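Local atomic coordinates of polyketide synthase/nonribosomal peptide synthetase hybrid RzxB (Pseudomonas fluorescens, PDB entry 5IL6), a protein that probably catalyses, through its dehydratase domain, the loss of water from beta-hydroxyacyl intermediates during assembly of the polyketide rhizoxin. Residues V58-A63 with Y111-Y116; H14-R19 with G53-V58; D220-R225 with P259-D264; A187-Q192 with D208-G213. All blocks are in the same frame, centred on the assembly; numbering follows the deposited sequence.

Contact 1. Residues V58-A63 with Y111-Y116; sequences VMIQAA and YRIGIY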
loop_
_atom_site.group_PDB
_atom_site.type_symbol
_atom_site.label_atom_id
_atom_site.label_comp_id
_atom_site.label_asym_id
_atom_site.label_seq_id
_atom_site.Cartn_x
_atom_site.Cartn_y
_atom_site.Cartn_z
ATOM N N VAL A 58 1.352 -5.600 0.223
ATOM C CA VAL A 58 2.448 -6.355 0.823
ATOM C C VAL A 58 2.087 -7.831 0.912
ATOM O O VAL A 58 2.937 -8.707 0.716
ATOM C CB VAL A 58 2.798 -5.771 2.204
ATOM C CG1 VAL A 58 3.806 -6.657 2.930
ATOM C CG2 VAL A 58 3.336 -4.354 2.057
ATOM N N MET A 59 0.826 -8.130 1.217
ATOM C CA MET A 59 0.401 -9.521 1.294
ATOM C C MET A 59 0.525 -10.208 -0.058
ATOM O O MET A 59 0.932 -11.373 -0.136
ATOM C CB MET A 59 -1.031 -9.583 1.810
ATOM C CG MET A 59 -1.556 -10.985 2.084
ATOM S SD MET A 59 -3.250 -10.991 2.713
ATOM C CE MET A 59 -3.233 -9.550 3.777
ATOM N N ILE A 60 0.177 -9.505 -1.135
ATOM C CA ILE A 60 0.337 -10.067 -2.472
ATOM C C ILE A 60 1.809 -10.309 -2.767
ATOM O O ILE A 60 2.187 -11.357 -3.306
ATOM C CB ILE A 60 -0.303 -9.139 -3.521
ATOM C CG1 ILE A 60 -1.814 -9.054 -3.287
ATOM C CG2 ILE A 60 -0.008 -9.640 -4.935
ATOM C CD1 ILE A 60 -2.519 -8.014 -4.139
ATOM N N GLN A 61 2.665 -9.345 -2.418
ATOM C CA GLN A 61 4.096 -9.502 -2.647
ATOM C C GLN A 61 4.650 -10.692 -1.870
ATOM O O GLN A 61 5.440 -11.479 -2.403
ATOM C CB GLN A 61 4.829 -8.216 -2.263
ATOM C CG GLN A 61 4.486 -7.027 -3.155
ATOM C CD GLN A 61 4.967 -5.703 -2.595
ATOM O OE1 GLN A 61 5.235 -5.580 -1.400
ATOM N NE2 GLN A 61 5.083 -4.703 -3.460
ATOM N N ALA A 62 4.244 -10.842 -0.608
ATOM C CA ALA A 62 4.701 -11.977 0.188
ATOM C C ALA A 62 4.201 -13.294 -0.394
ATOM O O ALA A 62 4.949 -14.275 -0.465
ATOM C CB ALA A 62 4.236 -11.821 1.634
ATOM N N ALA A 63 2.933 -13.337 -0.809
ATOM C CA ALA A 63 2.370 -14.573 -1.343
ATOM C C ALA A 63 3.069 -14.976 -2.632
ATOM O O ALA A 63 3.404 -16.150 -2.826
ATOM C CB ALA A 63 0.869 -14.406 -1.580
ATOM N N TYR A 111 -0.288 -14.426 -13.191
ATOM C CA TYR A 111 -0.871 -14.772 -11.903
ATOM C C TYR A 111 -2.086 -13.903 -11.597
ATOM O O TYR A 111 -2.122 -12.717 -11.941
ATOM C CB TYR A 111 0.168 -14.622 -10.792
ATOM C CG TYR A 111 1.493 -15.263 -11.139
ATOM C CD1 TYR A 111 1.640 -16.646 -11.131
ATOM C CD2 TYR A 111 2.591 -14.488 -11.493
ATOM C CE1 TYR A 111 2.847 -17.238 -11.454
ATOM C CE2 TYR A 111 3.803 -15.069 -11.819
ATOM C CZ TYR A 111 3.926 -16.446 -11.801
ATOM O OH TYR A 111 5.131 -17.028 -12.127
ATOM N N ARG A 112 -3.077 -14.507 -10.944
ATOM C CA ARG A 112 -4.297 -13.831 -10.523
ATOM C C ARG A 112 -4.453 -13.996 -9.019
ATOM O O ARG A 112 -4.278 -15.100 -8.492
ATOM C CB ARG A 112 -5.518 -14.402 -11.254
ATOM C CG ARG A 112 -5.381 -14.381 -12.764
ATOM C CD ARG A 112 -5.333 -12.958 -13.299
ATOM N NE ARG A 112 -5.005 -12.926 -14.722
ATOM C CZ ARG A 112 -5.889 -12.884 -15.716
ATOM N NH1 ARG A 112 -7.192 -12.853 -15.467
ATOM N NH2 ARG A 112 -5.460 -12.862 -16.970
ATOM N N ILE A 113 -4.784 -12.903 -8.334
ATOM C CA ILE A 113 -4.902 -12.897 -6.882
ATOM C C ILE A 113 -6.269 -12.363 -6.475
ATOM O O ILE A 113 -6.772 -11.395 -7.056
ATOM C CB ILE A 113 -3.791 -12.054 -6.226
ATOM C CG1 ILE A 113 -2.419 -12.619 -6.592
ATOM C CG2 ILE A 113 -3.979 -12.014 -4.711
ATOM C CD1 ILE A 113 -1.772 -11.912 -7.763
ATOM N N GLY A 114 -6.850 -12.990 -5.467
ATOM C CA GLY A 114 -8.010 -12.437 -4.788
ATOM C C GLY A 114 -7.837 -12.554 -3.291
ATOM O O GLY A 114 -7.367 -13.571 -2.786
ATOM N N ILE A 115 -8.213 -11.492 -2.584
ATOM C CA ILE A 115 -8.158 -11.442 -1.126
ATOM C C ILE A 115 -9.580 -11.265 -0.620
ATOM O O ILE A 115 -10.284 -10.345 -1.051
ATOM C CB ILE A 115 -7.252 -10.302 -0.626
ATOM C CG1 ILE A 115 -5.824 -10.493 -1.145
ATOM C CG2 ILE A 115 -7.269 -10.230 0.904
ATOM C CD1 ILE A 115 -4.881 -9.345 -0.822
ATOM N N TYR A 116 -10.003 -12.134 0.298
ATOM C CA TYR A 116 -11.399 -12.150 0.709
ATOM C C TYR A 116 -11.527 -12.651 2.141
ATOM O O TYR A 116 -10.591 -13.205 2.723
ATOM C CB TYR A 116 -12.232 -13.016 -0.235
ATOM C CG TYR A 116 -11.739 -14.436 -0.309
ATOM C CD1 TYR A 116 -12.170 -15.383 0.606
ATOM C CD2 TYR A 116 -10.832 -14.828 -1.283
ATOM C CE1 TYR A 116 -11.721 -16.684 0.553
ATOM C CE2 TYR A 116 -10.372 -16.130 -1.346
ATOM C CZ TYR A 116 -10.822 -17.053 -0.422
ATOM O OH TYR A 116 -10.385 -18.354 -0.459
#

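Contact 2. Residues H14-R19 with G53-V58; sequences HPLLHR and GAAMIV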
loop_
_atom_site.group_PDB
_atom_site.type_symbol
_atom_site.label_atom_id
_atom_site.label_comp_id
_atom_site.label_asym_id
_atom_site.label_seq_id
_atom_site.Cartn_x
_atom_site.Cartn_y
_atom_site.Cartn_z
ATOM N N HIS A 14 5.364 -14.946 6.838
ATOM C CA HIS A 14 5.552 -13.524 6.615
ATOM C C HIS A 14 4.679 -12.814 7.640
ATOM O O HIS A 14 3.608 -13.328 7.984
ATOM C CB HIS A 14 5.162 -13.152 5.183
ATOM C CG HIS A 14 5.475 -11.738 4.812
ATOM N ND1 HIS A 14 4.625 -10.691 5.096
ATOM C CD2 HIS A 14 6.532 -11.198 4.161
ATOM C CE1 HIS A 14 5.149 -9.566 4.644
ATOM N NE2 HIS A 14 6.305 -9.846 4.072
ATOM N N PRO A 15 5.087 -11.657 8.166
ATOM C CA PRO A 15 4.246 -10.990 9.175
ATOM C C PRO A 15 2.811 -10.758 8.730
ATOM O O PRO A 15 1.910 -10.707 9.579
ATOM C CB PRO A 15 4.981 -9.667 9.423
ATOM C CG PRO A 15 6.394 -9.934 9.056
ATOM C CD PRO A 15 6.386 -10.985 7.987
ATOM N N LEU A 16 2.566 -10.616 7.427
ATOM C CA LEU A 16 1.225 -10.391 6.902
ATOM C C LEU A 16 0.680 -11.573 6.113
ATOM O O LEU A 16 -0.429 -11.481 5.572
ATOM C CB LEU A 16 1.207 -9.145 6.006
ATOM C CG LEU A 16 1.362 -7.776 6.672
ATOM C CD1 LEU A 16 1.314 -6.684 5.612
ATOM C CD2 LEU A 16 0.297 -7.542 7.733
ATOM N N LEU A 17 1.418 -12.678 6.037
ATOM C CA LEU A 17 0.975 -13.880 5.324
ATOM C C LEU A 17 1.339 -15.046 6.240
ATOM O O LEU A 17 2.459 -15.559 6.198
ATOM C CB LEU A 17 1.627 -13.995 3.952
ATOM C CG LEU A 17 0.969 -14.981 2.989
ATOM C CD1 LEU A 17 -0.260 -14.345 2.362
ATOM C CD2 LEU A 17 1.953 -15.428 1.924
ATOM N N HIS A 18 0.386 -15.444 7.080
ATOM C CA HIS A 18 0.702 -16.301 8.217
ATOM C C HIS A 18 0.882 -17.760 7.818
ATOM O O HIS A 18 1.856 -18.400 8.233
ATOM C CB HIS A 18 -0.389 -16.174 9.280
ATOM C CG HIS A 18 -0.516 -14.794 9.849
ATOM N ND1 HIS A 18 -1.574 -14.408 10.641
ATOM C CD2 HIS A 18 0.292 -13.711 9.746
ATOM C CE1 HIS A 18 -1.416 -13.146 11.000
ATOM N NE2 HIS A 18 -0.292 -12.700 10.470
ATOM N N ARG A 19 -0.044 -18.312 7.037
ATOM C CA ARG A 19 -0.111 -19.756 6.864
ATOM C C ARG A 19 -0.453 -20.126 5.429
ATOM O O ARG A 19 -1.230 -19.444 4.755
ATOM C CB ARG A 19 -1.140 -20.365 7.822
ATOM C CG ARG A 19 -0.691 -20.343 9.276
ATOM C CD ARG A 19 -1.824 -19.984 10.223
ATOM N NE ARG A 19 -1.338 -19.823 11.596
ATOM C CZ ARG A 19 -1.378 -18.695 12.304
ATOM N NH1 ARG A 19 -1.903 -17.582 11.803
ATOM N NH2 ARG A 19 -0.897 -18.683 13.541
ATOM N N GLY A 53 -4.876 -0.233 2.961
ATOM C CA GLY A 53 -4.788 -0.763 1.610
ATOM C C GLY A 53 -3.383 -1.201 1.249
ATOM O O GLY A 53 -3.191 -2.201 0.552
ATOM N N ALA A 54 -2.378 -0.465 1.731
ATOM C CA ALA A 54 -0.992 -0.837 1.473
ATOM C C ALA A 54 -0.692 -2.242 1.970
ATOM O O ALA A 54 0.100 -2.965 1.353
ATOM C CB ALA A 54 -0.046 0.164 2.136
ATOM N N ALA A 55 -1.310 -2.649 3.081
ATOM C CA ALA A 55 -1.006 -3.956 3.653
ATOM C C ALA A 55 -1.404 -5.082 2.711
ATOM O O ALA A 55 -0.748 -6.129 2.682
ATOM C CB ALA A 55 -1.708 -4.114 5.000
ATOM N N MET A 56 -2.470 -4.891 1.933
ATOM C CA MET A 56 -2.873 -5.934 0.999
ATOM C C MET A 56 -1.883 -6.057 -0.151
ATOM O O MET A 56 -1.652 -7.161 -0.652
ATOM C CB MET A 56 -4.278 -5.648 0.479
ATOM C CG MET A 56 -5.325 -5.685 1.578
ATOM S SD MET A 56 -7.013 -5.564 0.972
ATOM C CE MET A 56 -7.853 -5.036 2.462
ATOM N N ILE A 57 -1.264 -4.948 -0.561
ATOM C CA ILE A 57 -0.199 -5.016 -1.559
ATOM C C ILE A 57 0.963 -5.845 -1.029
ATOM O O ILE A 57 1.526 -6.687 -1.737
ATOM C CB ILE A 57 0.253 -3.599 -1.957
ATOM C CG1 ILE A 57 -0.841 -2.908 -2.776
ATOM C CG2 ILE A 57 1.572 -3.643 -2.732
ATOM C CD1 ILE A 57 -0.583 -1.438 -3.037
ATOM N N VAL A 58 1.352 -5.600 0.223
ATOM C CA VAL A 58 2.448 -6.355 0.823
ATOM C C VAL A 58 2.087 -7.831 0.912
ATOM O O VAL A 58 2.937 -8.707 0.716
ATOM C CB VAL A 58 2.798 -5.771 2.204
ATOM C CG1 VAL A 58 3.806 -6.657 2.930
ATOM C CG2 VAL A 58 3.336 -4.354 2.057
#

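Contact 3. Residues D220-R225 with P259-D264; sequences DELEER and PDYCFD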
loop_
_atom_site.group_PDB
_atom_site.type_symbol
_atom_site.label_atom_id
_atom_site.label_comp_id
_atom_site.label_asym_id
_atom_site.label_seq_id
_atom_site.Cartn_x
_atom_site.Cartn_y
_atom_site.Cartn_z
ATOM N N ASP A 220 -4.932 22.400 -0.942
ATOM C CA ASP A 220 -5.624 23.570 -1.476
ATOM C C ASP A 220 -6.926 23.185 -2.170
ATOM O O ASP A 220 -7.926 23.902 -2.062
ATOM C CB ASP A 220 -4.702 24.334 -2.426
ATOM C CG ASP A 220 -3.610 25.087 -1.692
ATOM O OD1 ASP A 220 -3.905 25.677 -0.630
ATOM O OD2 ASP A 220 -2.456 25.085 -2.171
ATOM N N GLU A 221 -6.940 22.061 -2.891
ATOM C CA GLU A 221 -8.149 21.672 -3.613
ATOM C C GLU A 221 -9.268 21.303 -2.650
ATOM O O GLU A 221 -10.405 21.765 -2.797
ATOM C CB GLU A 221 -7.867 20.497 -4.551
ATOM C CG GLU A 221 -7.019 20.830 -5.765
ATOM C CD GLU A 221 -7.242 19.858 -6.908
ATOM O OE1 GLU A 221 -8.287 19.173 -6.922
ATOM O OE2 GLU A 221 -6.366 19.777 -7.797
ATOM N N LEU A 222 -8.965 20.470 -1.661
ATOM C CA LEU A 222 -9.993 19.976 -0.760
ATOM C C LEU A 222 -10.465 21.077 0.182
ATOM O O LEU A 222 -9.727 22.011 0.506
ATOM C CB LEU A 222 -9.460 18.794 0.050
ATOM C CG LEU A 222 -8.970 17.598 -0.771
ATOM C CD1 LEU A 222 -8.452 16.498 0.144
ATOM C CD2 LEU A 222 -10.065 17.066 -1.685
ATOM N N GLU A 223 -11.715 20.957 0.617
ATOM C CA GLU A 223 -12.285 21.881 1.582
ATOM C C GLU A 223 -11.888 21.452 2.995
ATOM O O GLU A 223 -11.207 20.445 3.198
ATOM C CB GLU A 223 -13.803 21.950 1.411
ATOM C CG GLU A 223 -14.466 23.118 2.140
ATOM C CD GLU A 223 -15.825 23.482 1.572
ATOM O OE1 GLU A 223 -16.129 23.078 0.430
ATOM O OE2 GLU A 223 -16.593 24.172 2.276
ATOM N N GLU A 224 -12.288 22.252 3.986
ATOM C CA GLU A 224 -11.944 21.953 5.372
ATOM C C GLU A 224 -12.424 20.563 5.779
ATOM O O GLU A 224 -11.704 19.826 6.463
ATOM C CB GLU A 224 -12.545 23.022 6.284
ATOM C CG GLU A 224 -11.997 23.032 7.699
ATOM C CD GLU A 224 -12.651 24.095 8.560
ATOM O OE1 GLU A 224 -13.341 24.972 7.997
ATOM O OE2 GLU A 224 -12.476 24.057 9.796
ATOM N N ARG A 225 -13.636 20.185 5.369
ATOM C CA ARG A 225 -14.228 18.888 5.693
ATOM C C ARG A 225 -14.548 18.150 4.397
ATOM O O ARG A 225 -15.718 18.006 4.021
ATOM C CB ARG A 225 -15.482 19.050 6.549
ATOM C CG ARG A 225 -16.525 19.984 5.949
ATOM C CD ARG A 225 -17.594 20.363 6.954
ATOM N NE ARG A 225 -18.127 21.693 6.674
ATOM C CZ ARG A 225 -17.524 22.827 7.019
ATOM N NH1 ARG A 225 -16.365 22.799 7.664
ATOM N NH2 ARG A 225 -18.079 23.991 6.719
ATOM N N PRO A 259 -15.252 11.946 -9.804
ATOM C CA PRO A 259 -14.770 12.825 -8.734
ATOM C C PRO A 259 -13.514 12.284 -8.059
ATOM O O PRO A 259 -13.366 12.417 -6.843
ATOM C CB PRO A 259 -15.945 12.834 -7.764
ATOM C CG PRO A 259 -16.451 11.419 -7.842
ATOM C CD PRO A 259 -16.198 10.948 -9.272
ATOM N N ASP A 260 -12.618 11.689 -8.840
ATOM C CA ASP A 260 -11.496 10.932 -8.306
ATOM C C ASP A 260 -10.190 11.699 -8.464
ATOM O O ASP A 260 -10.117 12.739 -9.126
ATOM C CB ASP A 260 -11.403 9.568 -8.995
ATOM C CG ASP A 260 -12.727 8.829 -8.989
ATOM O OD1 ASP A 260 -13.501 9.026 -8.026
ATOM O OD2 ASP A 260 -12.992 8.055 -9.932
ATOM N N TYR A 261 -9.152 11.169 -7.819
ATOM C CA TYR A 261 -7.806 11.722 -7.870
ATOM C C TYR A 261 -6.830 10.601 -8.190
ATOM O O TYR A 261 -6.992 9.475 -7.709
ATOM C CB TYR A 261 -7.432 12.388 -6.541
ATOM C CG TYR A 261 -8.395 13.474 -6.123
ATOM C CD1 TYR A 261 -9.569 13.163 -5.450
ATOM C CD2 TYR A 261 -8.133 14.807 -6.403
ATOM C CE1 TYR A 261 -10.456 14.150 -5.070
ATOM C CE2 TYR A 261 -9.013 15.803 -6.025
ATOM C CZ TYR A 261 -10.172 15.468 -5.357
ATOM O OH TYR A 261 -11.053 16.453 -4.977
ATOM N N CYS A 262 -5.817 10.909 -8.995
ATOM C CA CYS A 262 -4.863 9.911 -9.459
ATOM C C CYS A 262 -3.443 10.448 -9.336
ATOM O O CYS A 262 -3.197 11.635 -9.571
ATOM C CB CYS A 262 -5.148 9.514 -10.913
ATOM S SG CYS A 262 -4.189 8.102 -11.492
ATOM N N PHE A 263 -2.514 9.566 -8.966
ATOM C CA PHE A 263 -1.128 9.947 -8.734
ATOM C C PHE A 263 -0.200 8.835 -9.200
ATOM O O PHE A 263 -0.577 7.661 -9.231
ATOM C CB PHE A 263 -0.852 10.223 -7.247
ATOM C CG PHE A 263 -1.772 11.238 -6.634
ATOM C CD1 PHE A 263 -2.984 10.851 -6.090
ATOM C CD2 PHE A 263 -1.419 12.577 -6.593
ATOM C CE1 PHE A 263 -3.832 11.782 -5.525
ATOM C CE2 PHE A 263 -2.264 13.510 -6.025
ATOM C CZ PHE A 263 -3.472 13.111 -5.491
ATOM N N ASP A 264 1.023 9.219 -9.558
ATOM C CA ASP A 264 2.129 8.286 -9.707
ATOM C C ASP A 264 3.141 8.547 -8.599
ATOM O O ASP A 264 3.417 9.702 -8.254
ATOM C CB ASP A 264 2.806 8.419 -11.074
ATOM C CG ASP A 264 1.832 8.277 -12.228
ATOM O OD1 ASP A 264 1.132 7.246 -12.295
ATOM O OD2 ASP A 264 1.776 9.193 -13.077
#

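Contact 4. Residues A187-Q192 with D208-G213; sequences ARIALQ and DAAMQG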
loop_
_atom_site.group_PDB
_atom_site.type_symbol
_atom_site.label_atom_id
_atom_site.label_comp_id
_atom_site.label_asym_id
_atom_site.label_seq_id
_atom_site.Cartn_x
_atom_site.Cartn_y
_atom_site.Cartn_z
ATOM N N ALA A 187 8.544 13.584 -0.457
ATOM C CA ALA A 187 8.316 13.267 0.942
ATOM C C ALA A 187 9.464 12.428 1.484
ATOM O O ALA A 187 10.066 11.626 0.763
ATOM C CB ALA A 187 6.996 12.510 1.127
ATOM N N ARG A 188 9.770 12.635 2.761
ATOM C CA ARG A 188 10.684 11.778 3.503
ATOM C C ARG A 188 9.886 11.001 4.537
ATOM O O ARG A 188 9.122 11.589 5.309
ATOM C CB ARG A 188 11.790 12.586 4.184
ATOM C CG ARG A 188 12.973 12.901 3.285
ATOM C CD ARG A 188 12.677 14.057 2.352
ATOM N NE ARG A 188 13.882 14.536 1.681
ATOM C CZ ARG A 188 13.965 15.682 1.013
ATOM N NH1 ARG A 188 12.911 16.484 0.923
ATOM N NH2 ARG A 188 15.106 16.032 0.436
ATOM N N ILE A 189 10.060 9.684 4.537
ATOM C CA ILE A 189 9.345 8.789 5.435
ATOM C C ILE A 189 10.348 7.822 6.048
ATOM O O ILE A 189 11.388 7.521 5.455
ATOM C CB ILE A 189 8.218 8.025 4.703
ATOM C CG1 ILE A 189 8.795 7.165 3.573
ATOM C CG2 ILE A 189 7.192 9.007 4.154
ATOM C CD1 ILE A 189 7.779 6.258 2.898
ATOM N N ALA A 190 10.041 7.354 7.254
ATOM C CA ALA A 190 10.891 6.377 7.918
ATOM C C ALA A 190 10.092 5.707 9.023
ATOM O O ALA A 190 9.220 6.327 9.637
ATOM C CB ALA A 190 12.160 7.020 8.489
ATOM N N LEU A 191 10.428 4.448 9.295
ATOM C CA LEU A 191 9.766 3.701 10.355
ATOM C C LEU A 191 10.066 4.301 11.723
ATOM O O LEU A 191 11.143 4.856 11.965
ATOM C CB LEU A 191 10.204 2.234 10.337
ATOM C CG LEU A 191 9.819 1.391 9.124
ATOM C CD1 LEU A 191 10.486 0.026 9.203
ATOM C CD2 LEU A 191 8.308 1.241 9.044
ATOM N N GLN A 192 9.081 4.197 12.618
ATOM C CA GLN A 192 9.277 4.641 13.993
ATOM C C GLN A 192 10.334 3.795 14.692
ATOM O O GLN A 192 11.146 4.316 15.467
ATOM C CB GLN A 192 7.950 4.576 14.749
ATOM C CG GLN A 192 7.989 5.170 16.144
ATOM C CD GLN A 192 6.693 4.956 16.900
ATOM O OE1 GLN A 192 5.977 3.981 16.667
ATOM N NE2 GLN A 192 6.379 5.874 17.806
ATOM N N ASP A 208 2.174 2.762 3.164
ATOM C CA ASP A 208 1.030 3.596 3.516
ATOM C C ASP A 208 1.435 5.060 3.629
ATOM O O ASP A 208 0.736 5.944 3.119
ATOM C CB ASP A 208 0.407 3.094 4.822
ATOM C CG ASP A 208 -0.822 3.886 5.230
ATOM O OD1 ASP A 208 -1.806 3.895 4.463
ATOM O OD2 ASP A 208 -0.812 4.477 6.331
ATOM N N ALA A 209 2.578 5.334 4.266
ATOM C CA ALA A 209 3.050 6.710 4.387
ATOM C C ALA A 209 3.334 7.317 3.020
ATOM O O ALA A 209 3.074 8.505 2.793
ATOM C CB ALA A 209 4.303 6.760 5.259
ATOM N N ALA A 210 3.881 6.522 2.097
ATOM C CA ALA A 210 4.066 7.006 0.734
ATOM C C ALA A 210 2.743 7.470 0.140
ATOM O O ALA A 210 2.677 8.523 -0.507
ATOM C CB ALA A 210 4.693 5.910 -0.133
ATOM N N MET A 211 1.673 6.705 0.366
ATOM C CA MET A 211 0.360 7.089 -0.139
ATOM C C MET A 211 -0.178 8.314 0.591
ATOM O O MET A 211 -0.832 9.167 -0.020
ATOM C CB MET A 211 -0.615 5.920 -0.001
ATOM C CG MET A 211 -0.259 4.718 -0.852
ATOM S SD MET A 211 -1.532 3.445 -0.780
ATOM C CE MET A 211 -0.635 2.037 -1.418
ATOM N N GLN A 212 0.070 8.410 1.899
ATOM C CA GLN A 212 -0.353 9.592 2.643
ATOM C C GLN A 212 0.200 10.864 2.019
ATOM O O GLN A 212 -0.431 11.925 2.104
ATOM C CB GLN A 212 0.104 9.495 4.099
ATOM C CG GLN A 212 -0.503 8.350 4.890
ATOM C CD GLN A 212 0.152 8.196 6.247
ATOM O OE1 GLN A 212 0.929 9.051 6.667
ATOM N NE2 GLN A 212 -0.139 7.094 6.930
ATOM N N GLY A 213 1.373 10.780 1.390
ATOM C CA GLY A 213 2.034 11.959 0.862
ATOM C C GLY A 213 1.251 12.687 -0.209
ATOM O O GLY A 213 1.502 13.873 -0.445
#

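Contact 1. Residues V58-A63 with Y111-Y116
Ile60 carries most of the helix's share of this contact, lowering both of its branches onto Ile113 and Ile115 of the strand. Its CG1 meets Ile113 CG2 and Ile115 CD1, each at 3.9 Å, while CG2 approaches Ile113 CD1 at 4.0 Å. With CG1 of Ile60 beside the backbone N (chi1 -64°) and CG2 anti to it, the two branches spread over different atoms of the strand. Ile113 fits its end against this surface with CD1 turned to an unusual chi2 of 97°. Around this tight centre the packing relaxes: Met59 comes no closer than SD to Ile115 CD1, at 4.2 Å, a separation that suits a long, flexible thioether. The other face of the strand is quite different, for Arg112 is exposed there and pairs with Asp110, and Gly114 is partly exposed. The strand thus turns its isoleucines to the helix, as in the hot-dog fold, where an antiparallel sheet curls round a central helix. Ile80 and Leu83 of strand 77-85 pack on Ile60 as well. Cutting Ile60 back to an alanine would probably open a gap between helix and sheet, taking the nearest partner of Ile113 CG2 and leaving Ile115 CD1 to Met59 alone within segment 58-63. Since branched aliphatic groups and one sulphur do all the touching, helix and strand are joined by close fit and exclusion of water, with no directional bond between them.

Contact 2. Residues H14-R19 with G53-V58
Leu16 pushes a single methyl, CD1, against the helix, and His14 flanks it by laying CE1 3.6 Å from Val58 CG1. Along the Leu16 side chain, CB and CG stand back from the helix and serve as a stalk, with CG anti to the carbonyl carbon (chi1 -71°). At the tip, CD1 reaches Ala55 CB at 4.0 Å and touches Ala55 O at 3.6 Å. Leu16 CD1 also lies against Val58, 3.7 Å from its CG1 and 3.8 Å from its CB. The small Ala55 lets the leucine come down to the backbone, whereas the branched Val58 turns CG1 toward both loop residues. Phe33 and Pro204 also pack on Leu16. The loop is shaped by a type I beta turn from His14 to Leu17, in which Leu17 N bonds to His14 O. His14 braces that turn: its ND1 accepts the Leu16 N-H at 3.1 Å in a nearly straight bond (167°), although the donor lies 21° out of the ring plane. Without the imidazole, as with an alanine at His14, the Leu16 N-H would probably lose its acceptor, and Val58 CG1 would keep only Leu16 of the two loop residues that touch it. The segment thus settles the approach to strand 19-20 onto helix 53-67 of the hot-dog fold. Polar bonds fix the turn, while Leu16 CD1 and one ring carbon hold it to the helix by van der Waals contact.

Contact 3. Residues D220-R225 with P259-D264
Tyr261 gives up the most surface here, projecting its ring from the strand so that Leu222 meets its hydroxyl end and Glu221 its edge. The side chain leaves the strand toward the loop, and CG lies beside the backbone N, anti to the carbonyl carbon (chi1 -57°). Leu222 approaches obliquely: its CD2 lies 3.5 Å from Tyr261 OH and 4.0 Å from Tyr261 CZ. The two side chains run past each other in opposite directions, so a leucine methyl covers the polar tip of the tyrosine while leaving most of the ring to other neighbours. A leucine suits this position because it also packs on Arg160 and Met164 of helix 154-164. The setting is the second of the two hot-dog units expected of a polyketide synthase dehydratase: strand 261-268 belongs to its antiparallel sheet, and the segment 220-225 lies in the loop that leads from helix 204-212 to strand 230-239. Leu218 and Leu229, from that same connection, pack on Tyr261 too. Glu221 is the third partner, and an exposed one. Its extended chain brings OE1 to the ring edge, 3.6 Å from Tyr261 CE2 and close to the ring plane, with the carboxylate turned 52° against the ring. The side chain is poorly ordered, so this placing is only approximate. Carboxylate oxygen facing aromatic C-H is likely to be mildly favourable, but the main grip on Glu221 is the salt bridge from its OE2 to Arg253 NH1, and Arg253 packs against Tyr261 as well.

Contact 4. Residues A187-Q192 with D208-G213
Ile189 of the strand rests on Ala209 and Ala210 of the helix, the sheet-on-helix packing of a hot-dog fold, here in the second such unit. Among the apolar contacts, Ile189 CG2 touches Ala209 CB at 3.8 Å, and its other branch brings CD1 to 4.3 Å from Ala210 CB. With CG1 held between the backbone N and the carbonyl carbon (chi1 61°), a crowded position, the isoleucine straddles the helix surface. Alanines suit this face, since their short side chains let strand and helix backbones draw together: the CA atoms of Ile189 and Ala209 are 6.7 Å apart. At Gly213 a beta carbon would point at the strand, 3.8 Å from Ala187 CB, and would be crowded by Ala210 O. The polar bonds run within the helix and from it to Tyr158 and His172. Asp208 and Gln212, one turn apart, match the spacing of the DxxxQ motif of polyketide synthase dehydratases, consistent with a place beside the active site. Gln212 OE1 is bonded to Tyr158 OH and its NE2 to His172 O, which fixes the rotation of the amide. The same NE2 donates to Asp208 OD2 at 2.8 Å, the bond bent to 136° and arriving 50° above the carboxylate plane.

Along the chain contact 2 comes first, then contact 1, contact 4 and contact 3. Contacts 1 and 2 share Val58 and helix 53-67, their centres only 8 Å apart, in the first hot-dog half. Contacts 3 and 4, 18 Å apart between centres, lie in the second half, on helix 204-212 and the loop that follows it. Contacts 1, 3 and 4 all use strands of the antiparallel framework: 110-118, 261-268 and 184-190. The halves meet where the helices touch, Ala54 CB lying 3.6 Å from Asp208 N. This is the double hot-dog arrangement of polyketide synthase dehydratases, whose active site forms between the halves; contact 3 lies on the surface, its centre 28 Å from those of contacts 1 and 2.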